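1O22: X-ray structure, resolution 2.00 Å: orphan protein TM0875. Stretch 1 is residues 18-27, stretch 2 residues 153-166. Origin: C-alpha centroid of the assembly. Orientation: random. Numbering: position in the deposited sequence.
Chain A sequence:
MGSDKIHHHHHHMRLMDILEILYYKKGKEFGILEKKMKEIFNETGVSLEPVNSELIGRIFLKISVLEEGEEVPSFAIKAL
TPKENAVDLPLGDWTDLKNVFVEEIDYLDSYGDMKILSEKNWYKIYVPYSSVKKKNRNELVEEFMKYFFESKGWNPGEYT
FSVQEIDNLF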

# COMPACT_ATOMS: atom_id res chain seq x y z
N ILE A 18 -0.59 -8.84 -11.49
CA ILE A 18 0.34 -8.81 -10.32
C ILE A 18 0.91 -10.20 -9.97
O ILE A 18 0.31 -11.25 -10.22
CB ILE A 18 -0.35 -8.10 -9.12
CG1 ILE A 18 0.59 -7.97 -7.90
CG2 ILE A 18 -1.66 -8.77 -8.79
CD1 ILE A 18 0.84 -6.51 -7.47
N LEU A 19 2.12 -10.20 -9.47
CA LEU A 19 2.75 -11.41 -8.96
C LEU A 19 2.91 -11.36 -7.47
O LEU A 19 3.32 -10.35 -6.93
CB LEU A 19 4.13 -11.59 -9.57
CG LEU A 19 4.17 -11.62 -11.09
CD1 LEU A 19 5.61 -11.62 -11.56
CD2 LEU A 19 3.41 -12.87 -11.65
N GLU A 20 2.62 -12.49 -6.82
CA GLU A 20 2.87 -12.69 -5.41
C GLU A 20 4.15 -13.53 -5.29
O GLU A 20 4.19 -14.65 -5.80
CB GLU A 20 1.70 -13.42 -4.76
CG GLU A 20 1.96 -13.84 -3.32
CD GLU A 20 0.78 -14.61 -2.70
OE1 GLU A 20 0.76 -15.84 -2.84
OE2 GLU A 20 -0.12 -13.99 -2.10
N ILE A 21 5.15 -12.98 -4.60
CA ILE A 21 6.43 -13.64 -4.40
C ILE A 21 6.63 -13.96 -2.91
O ILE A 21 6.56 -13.07 -2.04
CB ILE A 21 7.60 -12.79 -4.94
CG1 ILE A 21 7.39 -12.49 -6.40
CG2 ILE A 21 8.93 -13.49 -4.68
CD1 ILE A 21 8.35 -11.57 -6.97
N LEU A 22 6.86 -15.24 -2.62
CA LEU A 22 7.12 -15.69 -1.25
C LEU A 22 8.58 -16.08 -1.21
O LEU A 22 9.01 -16.86 -2.04
CB LEU A 22 6.24 -16.90 -0.91
CG LEU A 22 4.74 -16.75 -1.15
CD1 LEU A 22 4.02 -18.11 -0.97
CD2 LEU A 22 4.16 -15.72 -0.20
N TYR A 23 9.34 -15.51 -0.28
CA TYR A 23 10.76 -15.83 -0.19
C TYR A 23 11.03 -16.51 1.13
O TYR A 23 10.29 -16.33 2.09
CB TYR A 23 11.65 -14.58 -0.38
CG TYR A 23 11.56 -13.54 0.72
CD1 TYR A 23 12.34 -13.63 1.86
CD2 TYR A 23 10.67 -12.47 0.60
CE1 TYR A 23 12.23 -12.73 2.85
CE2 TYR A 23 10.56 -11.56 1.59
CZ TYR A 23 11.35 -11.66 2.70
OH TYR A 23 11.20 -10.72 3.70
N TYR A 24 12.10 -17.32 1.17
CA TYR A 24 12.43 -18.14 2.33
C TYR A 24 13.92 -18.24 2.48
O TYR A 24 14.61 -18.56 1.51
CB TYR A 24 11.90 -19.60 2.16
CG TYR A 24 10.44 -19.71 1.78
CD1 TYR A 24 9.45 -19.70 2.74
CD2 TYR A 24 10.06 -19.81 0.45
CE1 TYR A 24 8.10 -19.80 2.40
CE2 TYR A 24 8.71 -19.93 0.09
CZ TYR A 24 7.74 -19.91 1.08
OH TYR A 24 6.40 -20.02 0.77
N LYS A 25 14.41 -18.05 3.69
CA LYS A 25 15.82 -18.36 3.95
C LYS A 25 16.09 -19.88 3.80
O LYS A 25 15.43 -20.74 4.41
CB LYS A 25 16.28 -17.85 5.31
CG LYS A 25 17.85 -17.82 5.45
CD LYS A 25 18.29 -16.85 6.46
CE LYS A 25 19.71 -16.45 6.28
NZ LYS A 25 20.13 -15.67 7.49
N LYS A 26 17.05 -20.20 2.93
CA LYS A 26 17.49 -21.59 2.72
C LYS A 26 17.80 -22.28 4.04
O LYS A 26 18.36 -21.67 4.97
CB LYS A 26 18.72 -21.66 1.86
CG LYS A 26 18.51 -21.44 0.41
CD LYS A 26 19.86 -21.37 -0.30
CE LYS A 26 19.74 -21.40 -1.83
NZ LYS A 26 21.08 -21.20 -2.53
N GLY A 27 17.41 -23.55 4.10
CA GLY A 27 17.65 -24.38 5.25
C GLY A 27 16.60 -24.32 6.34
O GLY A 27 16.47 -25.27 7.10
N GLY A 153 20.01 -5.74 2.53
CA GLY A 153 21.30 -6.12 3.06
C GLY A 153 21.43 -7.60 3.24
O GLY A 153 22.17 -8.02 4.06
N TRP A 154 20.72 -8.40 2.46
CA TRP A 154 20.75 -9.85 2.62
C TRP A 154 21.45 -10.46 1.43
O TRP A 154 21.46 -9.86 0.39
CB TRP A 154 19.32 -10.41 2.74
CG TRP A 154 18.52 -9.83 3.84
CD1 TRP A 154 19.01 -9.30 5.02
CD2 TRP A 154 17.10 -9.74 3.92
NE1 TRP A 154 17.96 -8.86 5.80
CE2 TRP A 154 16.78 -9.11 5.15
CE3 TRP A 154 16.05 -10.12 3.07
CZ2 TRP A 154 15.47 -8.85 5.55
CZ3 TRP A 154 14.74 -9.85 3.47
CH2 TRP A 154 14.47 -9.21 4.69
N ASN A 155 22.03 -11.64 1.60
CA ASN A 155 22.69 -12.37 0.53
C ASN A 155 21.68 -13.20 -0.29
O ASN A 155 21.06 -14.13 0.23
CB ASN A 155 23.77 -13.28 1.14
CG ASN A 155 24.69 -13.95 0.09
OD1 ASN A 155 24.42 -13.96 -1.12
ND2 ASN A 155 25.78 -14.52 0.59
N PRO A 156 21.53 -12.86 -1.57
CA PRO A 156 20.54 -13.55 -2.42
C PRO A 156 20.77 -15.05 -2.55
O PRO A 156 19.81 -15.77 -2.77
CB PRO A 156 20.68 -12.84 -3.78
CG PRO A 156 21.43 -11.57 -3.53
CD PRO A 156 22.24 -11.79 -2.29
N GLY A 157 22.01 -15.52 -2.42
CA GLY A 157 22.34 -16.92 -2.50
C GLY A 157 21.86 -17.75 -1.32
O GLY A 157 21.93 -18.98 -1.36
N GLU A 158 21.39 -17.08 -0.26
CA GLU A 158 20.86 -17.72 0.93
C GLU A 158 19.34 -17.86 0.95
O GLU A 158 18.78 -18.24 1.96
CB GLU A 158 21.36 -16.96 2.18
CG GLU A 158 22.86 -17.12 2.36
CD GLU A 158 23.44 -16.38 3.57
OE1 GLU A 158 22.71 -15.69 4.30
OE2 GLU A 158 24.67 -16.50 3.78
N TYR A 159 18.69 -17.55 -0.16
CA TYR A 159 17.23 -17.59 -0.30
C TYR A 159 16.75 -18.40 -1.49
O TYR A 159 17.42 -18.50 -2.51
CB TYR A 159 16.65 -16.15 -0.45
CG TYR A 159 16.83 -15.35 0.81
CD1 TYR A 159 15.86 -15.31 1.76
CD2 TYR A 159 18.03 -14.71 1.06
CE1 TYR A 159 16.05 -14.65 2.92
CE2 TYR A 159 18.24 -14.03 2.22
CZ TYR A 159 17.23 -13.99 3.16
OH TYR A 159 17.44 -13.31 4.33
N THR A 160 15.57 -18.97 -1.33
CA THR A 160 14.75 -19.41 -2.44
C THR A 160 13.49 -18.55 -2.46
O THR A 160 13.15 -17.86 -1.48
CB THR A 160 14.37 -20.89 -2.33
OG1 THR A 160 13.51 -21.11 -1.20
CG2 THR A 160 15.59 -21.76 -2.08
N PHE A 161 12.80 -18.55 -3.58
CA PHE A 161 11.51 -17.84 -3.67
C PHE A 161 10.57 -18.54 -4.65
O PHE A 161 11.02 -19.24 -5.54
CB PHE A 161 11.71 -16.35 -4.00
CG PHE A 161 12.43 -16.09 -5.30
CD1 PHE A 161 11.73 -16.05 -6.49
CD2 PHE A 161 13.81 -15.90 -5.32
CE1 PHE A 161 12.39 -15.86 -7.70
CE2 PHE A 161 14.46 -15.69 -6.51
CZ PHE A 161 13.75 -15.67 -7.72
N SER A 162 9.26 -18.40 -4.44
CA SER A 162 8.27 -18.85 -5.43
C SER A 162 7.38 -17.70 -5.89
O SER A 162 7.10 -16.76 -5.13
CB SER A 162 7.39 -19.97 -4.89
OG SER A 162 6.77 -19.56 -3.69
N VAL A 163 6.91 -17.83 -7.13
CA VAL A 163 6.10 -16.83 -7.78
C VAL A 163 4.72 -17.41 -8.08
O VAL A 163 4.61 -18.56 -8.48
CB VAL A 163 6.76 -16.40 -9.08
CG1 VAL A 163 6.02 -15.18 -9.68
CG2 VAL A 163 8.20 -16.08 -8.84
N GLN A 164 3.67 -16.61 -7.85
CA GLN A 164 2.28 -16.99 -8.14
C GLN A 164 1.62 -15.80 -8.83
O GLN A 164 1.82 -14.66 -8.45
CB GLN A 164 1.55 -17.32 -6.83
CG GLN A 164 0.07 -17.67 -6.96
N GLU A 165 0.87 -16.05 -9.88
CA GLU A 165 0.07 -15.01 -10.51
C GLU A 165 -1.14 -14.86 -9.59
O GLU A 165 -1.65 -15.86 -9.07
CB GLU A 165 -0.36 -15.47 -11.90
CG GLU A 165 0.80 -15.79 -12.85
CD GLU A 165 0.37 -16.57 -14.10
OE1 GLU A 165 0.06 -17.77 -13.99
OE2 GLU A 165 0.35 -15.97 -15.19
N ILE A 166 -1.55 -13.63 -9.32
CA ILE A 166 -2.71 -13.37 -8.45
C ILE A 166 -3.66 -12.38 -9.12
O ILE A 166 -4.77 -12.76 -9.49
CB ILE A 166 -2.29 -12.84 -7.04
CG1 ILE A 166 -1.25 -11.74 -7.14
CG2 ILE A 166 -1.76 -13.96 -6.18
CD1 ILE A 166 -1.28 -10.80 -5.98
O HOH W 1 19.96 -13.07 5.70
O HOH W 2 23.01 -16.13 7.46

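The most unusual feature lies at the end of the ladder, where Lys 26 bonds to two successive carbonyls with different parts of itself. Its backbone N donates to Glu 158 O (2.8 Å, 157° at the hydrogen), and its extended side chain (chi2 to chi4 all t) reaches across to the other stretch, where Lys 26 NZ donates to Gly 157 O at 2.6 Å, short for such a bond.

The strands 19-25 and 159-165 run antiparallel, their directions 157° apart. Reciprocal N-to-O bonds identify the hydrogen-bonded pairs: Leu 22 with Ser 162, for instance, is closed by Leu 22 N to Ser 162 O and Ser 162 N to Leu 22 O, both 2.9 Å. Between such pairs, alpha carbons approach the same carbonyls, as Phe 161 CA does Leu 22 O at 3.1 Å.

Ile 21, Tyr 23, Phe 161 and Val 163 share one face. Ile 21 CG2 meets Phe 161 CB at 4.0 Å, while the Tyr 23 ring packs obliquely against two others, with planes at 68° to Tyr 159 and 44° to the six-membered ring of Trp 154.

Lys 25 NZ and Glu 158 OE1 are 4.1 Å apart, too far for a salt bridge; water 2 links them, accepting from Lys 25 NZ (2.9 Å) and donating to Glu 158 OE1 (3.2 Å).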